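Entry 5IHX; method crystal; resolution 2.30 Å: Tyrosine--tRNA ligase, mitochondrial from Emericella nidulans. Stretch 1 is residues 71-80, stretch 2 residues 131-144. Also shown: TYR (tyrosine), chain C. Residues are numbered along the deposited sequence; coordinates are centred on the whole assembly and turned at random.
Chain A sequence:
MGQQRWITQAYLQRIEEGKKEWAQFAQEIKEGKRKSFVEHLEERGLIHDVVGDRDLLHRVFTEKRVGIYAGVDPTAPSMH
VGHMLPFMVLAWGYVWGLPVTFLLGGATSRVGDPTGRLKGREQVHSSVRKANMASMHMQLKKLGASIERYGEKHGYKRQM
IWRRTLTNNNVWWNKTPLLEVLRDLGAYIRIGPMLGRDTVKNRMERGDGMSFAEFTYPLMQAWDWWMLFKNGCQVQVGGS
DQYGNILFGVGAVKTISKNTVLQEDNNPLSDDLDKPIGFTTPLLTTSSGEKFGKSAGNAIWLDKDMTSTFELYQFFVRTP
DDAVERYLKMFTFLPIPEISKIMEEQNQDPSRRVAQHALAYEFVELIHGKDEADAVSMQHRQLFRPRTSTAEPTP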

# COMPACT_ATOMS: atom_id res chain seq x y z
N GLY A 71 -11.38 -17.94 -0.71
CA GLY A 71 -9.96 -17.73 -0.55
C GLY A 71 -9.39 -18.47 0.64
O GLY A 71 -10.10 -18.73 1.61
N VAL A 72 -8.11 -18.81 0.57
CA VAL A 72 -7.41 -19.43 1.69
C VAL A 72 -5.96 -18.96 1.72
O VAL A 72 -5.29 -18.94 0.69
CB VAL A 72 -7.47 -20.98 1.62
CG1 VAL A 72 -6.94 -21.49 0.28
CG2 VAL A 72 -6.70 -21.60 2.78
N ASP A 73 -5.50 -18.55 2.90
CA ASP A 73 -4.12 -18.12 3.07
C ASP A 73 -3.27 -19.28 3.58
O ASP A 73 -3.58 -19.87 4.61
CB ASP A 73 -4.03 -16.93 4.04
CG ASP A 73 -4.42 -15.61 3.40
OD1 ASP A 73 -4.46 -14.59 4.12
OD2 ASP A 73 -4.66 -15.58 2.17
N PRO A 74 -2.19 -19.62 2.85
CA PRO A 74 -1.32 -20.73 3.25
C PRO A 74 -0.42 -20.42 4.45
O PRO A 74 0.73 -20.02 4.28
CB PRO A 74 -0.48 -20.98 1.99
CG PRO A 74 -0.40 -19.66 1.33
CD PRO A 74 -1.73 -19.00 1.59
N THR A 75 -0.96 -20.61 5.66
CA THR A 75 -0.20 -20.43 6.89
C THR A 75 0.35 -21.77 7.39
O THR A 75 1.07 -21.83 8.38
CB THR A 75 -1.05 -19.80 8.00
OG1 THR A 75 -2.17 -20.65 8.29
CG2 THR A 75 -1.56 -18.43 7.58
N ALA A 76 -0.02 -22.84 6.69
CA ALA A 76 0.45 -24.18 7.00
C ALA A 76 0.64 -24.95 5.70
O ALA A 76 0.11 -24.55 4.66
CB ALA A 76 -0.54 -24.89 7.92
N PRO A 77 1.40 -26.06 5.74
CA PRO A 77 1.59 -26.84 4.51
C PRO A 77 0.31 -27.56 4.08
O PRO A 77 0.24 -28.09 2.97
CB PRO A 77 2.68 -27.84 4.89
CG PRO A 77 2.59 -27.96 6.36
CD PRO A 77 2.16 -26.62 6.87
N SER A 78 -0.69 -27.56 4.95
CA SER A 78 -1.93 -28.28 4.71
C SER A 78 -3.13 -27.52 5.25
O SER A 78 -3.02 -26.78 6.23
CB SER A 78 -1.87 -29.67 5.34
OG SER A 78 -3.15 -30.28 5.33
N MET A 79 -4.27 -27.72 4.61
CA MET A 79 -5.55 -27.31 5.18
C MET A 79 -6.01 -28.35 6.18
O MET A 79 -5.49 -29.47 6.21
CB MET A 79 -6.59 -27.14 4.07
CG MET A 79 -6.30 -25.98 3.13
SD MET A 79 -7.64 -25.70 1.96
CE MET A 79 -7.56 -27.22 1.01
N HIS A 80 -6.99 -27.98 7.00
CA HIS A 80 -7.60 -28.90 7.94
C HIS A 80 -9.11 -28.80 7.81
O HIS A 80 -9.62 -28.00 7.02
CB HIS A 80 -7.16 -28.61 9.38
CG HIS A 80 -7.32 -27.18 9.78
ND1 HIS A 80 -8.43 -26.72 10.47
CD2 HIS A 80 -6.52 -26.11 9.61
CE1 HIS A 80 -8.30 -25.43 10.69
NE2 HIS A 80 -7.15 -25.03 10.18
N TYR C . -8.74 -13.61 4.29
CA TYR C . -9.21 -15.02 4.19
C TYR C . -8.81 -15.81 5.44
O TYR C . -9.47 -16.79 5.81
CB TYR C . -8.63 -15.69 2.94
CG TYR C . -8.82 -14.88 1.69
CD1 TYR C . -10.09 -14.65 1.17
CD2 TYR C . -7.73 -14.34 1.02
CE1 TYR C . -10.27 -13.91 0.03
CE2 TYR C . -7.90 -13.59 -0.13
CZ TYR C . -9.17 -13.38 -0.62
OH TYR C . -9.35 -12.64 -1.77
OXT TYR C . -7.82 -15.50 6.09
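Stretch 2, residues 131-144: ANMASMHMQLKKLG

Stretch 1 leaves a β-strand at Gly71 and Val72 and continues as an irregular loop to His80, turning at Pro74 (weak hydrogen bond, Thr75 N to Asp73 O, 2.9 Å). Stretch 2 is helical throughout, Ala131 to Gly144, part of a longer helix whose i to i+4 backbone bonds run unbroken across the segment. Pro74 CA lies 5.5 Å from Met133 CA, Pro77 CA only 4.0 Å from Asn132 CA, and Ser78 CA 5.5 Å from Met136 CA. From Pro77 to Met79 the chain advances in the same sense as the helix, its contacts passing from Asn132 and Ser135 to Gln139, Leu140 and Leu143.

The helix spends one face on this contact: Asn132, Met133, Ser135, Met136, Gln139, Leu140 and Leu143 touch the loop, while Ala134, His137, Met138, Lys141 and Lys142 do not. Together the two stretches bury 665 Å².

Met136 gives up the most area. Its CB points sideways, but a t chi1 and an off-well chi2 bring the end of the chain nearer the loop, so that SD lies 4.0 Å from Val72 CG2 and 3.9 Å from Pro74 CB, while CE reaches 3.2 Å from Ala76 O and 3.7 Å from Met79 CG. Pro74, its CB directed toward the helix, also packs CG 4.3 Å from Met133 CG.

Close approach at Pro77 is served by small or flat groups. Ser135 CB sits 3.2 Å from Pro77 O, and the Asn132 amide lies along the Ala76–Pro77 link, its CG 3.6 Å from Ala76 C. Asn132 OD1 is 3.3 Å from Pro77 N, but proline has no hydrogen to share, so this is packing rather than a hydrogen bond.

Polar pairing is concentrated on Gln139. Its OE1 accepts from Met79 N at 2.8 Å with an angle of 165°, and its NE2 gives a weak bond to Ser78 OG at 3.3 Å. One carboxamide therefore addresses two consecutive loop residues, while Ser78 OG also donates to Met79 O at 2.6 Å. Beyond this clamp, Met79 CE meets Leu140 CD2 at 3.4 Å and Leu143 CD2 at 4.2 Å; Val72 CG1 touches Leu140 CD1 at 4.1 Å.

Asp73 turns its CB away from the helix, and its OD2 lies 3.5 Å from CD2 of the bound tyrosine, the ligase's amino acid substrate. Apolar contacts run through the fit, and one glutamine pins the loop backbone at Met79 N.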

# COMPACT_ATOMS: atom_id res chain seq x y z
N ALA A 131 7.37 -23.09 0.90
CA ALA A 131 7.09 -24.51 1.03
C ALA A 131 5.62 -24.73 1.34
O ALA A 131 4.97 -25.60 0.75
CB ALA A 131 7.96 -25.13 2.11
N ASN A 132 5.09 -23.94 2.27
CA ASN A 132 3.68 -24.00 2.62
C ASN A 132 2.79 -23.72 1.42
O ASN A 132 1.79 -24.40 1.20
CB ASN A 132 3.37 -23.00 3.74
CG ASN A 132 3.85 -23.47 5.10
OD1 ASN A 132 4.28 -24.61 5.26
ND2 ASN A 132 3.77 -22.58 6.08
N MET A 133 3.16 -22.70 0.65
CA MET A 133 2.39 -22.27 -0.50
C MET A 133 2.35 -23.36 -1.58
O MET A 133 1.31 -23.61 -2.18
CB MET A 133 2.98 -20.98 -1.07
CG MET A 133 2.11 -20.29 -2.11
SD MET A 133 2.90 -18.83 -2.83
CE MET A 133 3.32 -17.89 -1.36
N ALA A 134 3.50 -24.00 -1.81
CA ALA A 134 3.60 -25.03 -2.83
C ALA A 134 2.81 -26.28 -2.42
O ALA A 134 2.15 -26.91 -3.26
CB ALA A 134 5.06 -25.38 -3.08
N SER A 135 2.89 -26.64 -1.15
CA SER A 135 2.17 -27.81 -0.64
C SER A 135 0.66 -27.60 -0.69
O SER A 135 -0.09 -28.51 -1.05
CB SER A 135 2.59 -28.11 0.80
OG SER A 135 3.97 -28.43 0.86
N MET A 136 0.21 -26.40 -0.34
CA MET A 136 -1.21 -26.08 -0.33
C MET A 136 -1.75 -26.04 -1.76
O MET A 136 -2.88 -26.45 -2.02
CB MET A 136 -1.47 -24.74 0.36
CG MET A 136 -2.95 -24.45 0.58
SD MET A 136 -3.30 -23.61 2.14
CE MET A 136 -2.83 -24.85 3.34
N HIS A 137 -0.93 -25.55 -2.69
CA HIS A 137 -1.31 -25.49 -4.09
C HIS A 137 -1.57 -26.89 -4.64
O HIS A 137 -2.56 -27.12 -5.34
CB HIS A 137 -0.22 -24.80 -4.91
CG HIS A 137 -0.54 -24.65 -6.36
ND1 HIS A 137 -1.09 -23.50 -6.89
CD2 HIS A 137 -0.40 -25.50 -7.40
CE1 HIS A 137 -1.27 -23.65 -8.19
NE2 HIS A 137 -0.86 -24.86 -8.52
N MET A 138 -0.68 -27.83 -4.32
CA MET A 138 -0.84 -29.22 -4.75
C MET A 138 -2.10 -29.83 -4.15
O MET A 138 -2.84 -30.54 -4.83
CB MET A 138 0.37 -30.05 -4.34
CG MET A 138 1.64 -29.76 -5.13
SD MET A 138 3.09 -30.55 -4.41
CE MET A 138 2.59 -32.27 -4.39
N GLN A 139 -2.34 -29.55 -2.87
CA GLN A 139 -3.48 -30.12 -2.17
C GLN A 139 -4.80 -29.61 -2.75
O GLN A 139 -5.78 -30.35 -2.83
CB GLN A 139 -3.41 -29.80 -0.68
CG GLN A 139 -4.58 -30.35 0.12
CD GLN A 139 -4.39 -30.20 1.62
OE1 GLN A 139 -4.68 -29.14 2.18
NE2 GLN A 139 -3.92 -31.26 2.27
N LEU A 140 -4.82 -28.34 -3.14
CA LEU A 140 -6.01 -27.74 -3.72
C LEU A 140 -6.29 -28.31 -5.11
O LEU A 140 -7.44 -28.53 -5.48
CB LEU A 140 -5.86 -26.22 -3.79
CG LEU A 140 -5.96 -25.49 -2.45
CD1 LEU A 140 -5.48 -24.05 -2.58
CD2 LEU A 140 -7.39 -25.52 -1.93
N LYS A 141 -5.23 -28.55 -5.87
CA LYS A 141 -5.36 -29.20 -7.17
C LYS A 141 -5.96 -30.59 -6.96
O LYS A 141 -6.89 -30.99 -7.66
CB LYS A 141 -4.00 -29.30 -7.86
CG LYS A 141 -3.57 -28.03 -8.59
CD LYS A 141 -2.58 -28.32 -9.71
CE LYS A 141 -3.22 -28.14 -11.08
NZ LYS A 141 -2.38 -28.71 -12.17
N LYS A 142 -5.41 -31.30 -5.99
CA LYS A 142 -5.86 -32.64 -5.63
C LYS A 142 -7.33 -32.63 -5.18
O LYS A 142 -8.11 -33.49 -5.59
CB LYS A 142 -4.96 -33.20 -4.52
CG LYS A 142 -5.31 -34.59 -4.03
CD LYS A 142 -4.24 -35.08 -3.05
CE LYS A 142 -4.57 -36.43 -2.44
NZ LYS A 142 -5.66 -36.34 -1.43
N LEU A 143 -7.69 -31.66 -4.36
CA LEU A 143 -9.06 -31.54 -3.88
C LEU A 143 -10.02 -31.28 -5.03
O LEU A 143 -11.13 -31.83 -5.06
CB LEU A 143 -9.17 -30.42 -2.84
CG LEU A 143 -10.57 -30.16 -2.27
CD1 LEU A 143 -11.09 -31.38 -1.53
CD2 LEU A 143 -10.57 -28.94 -1.36
N GLY A 144 -9.59 -30.47 -5.99
CA GLY A 144 -10.39 -30.19 -7.17
C GLY A 144 -10.74 -31.45 -7.94
O GLY A 144 -11.88 -31.64 -8.36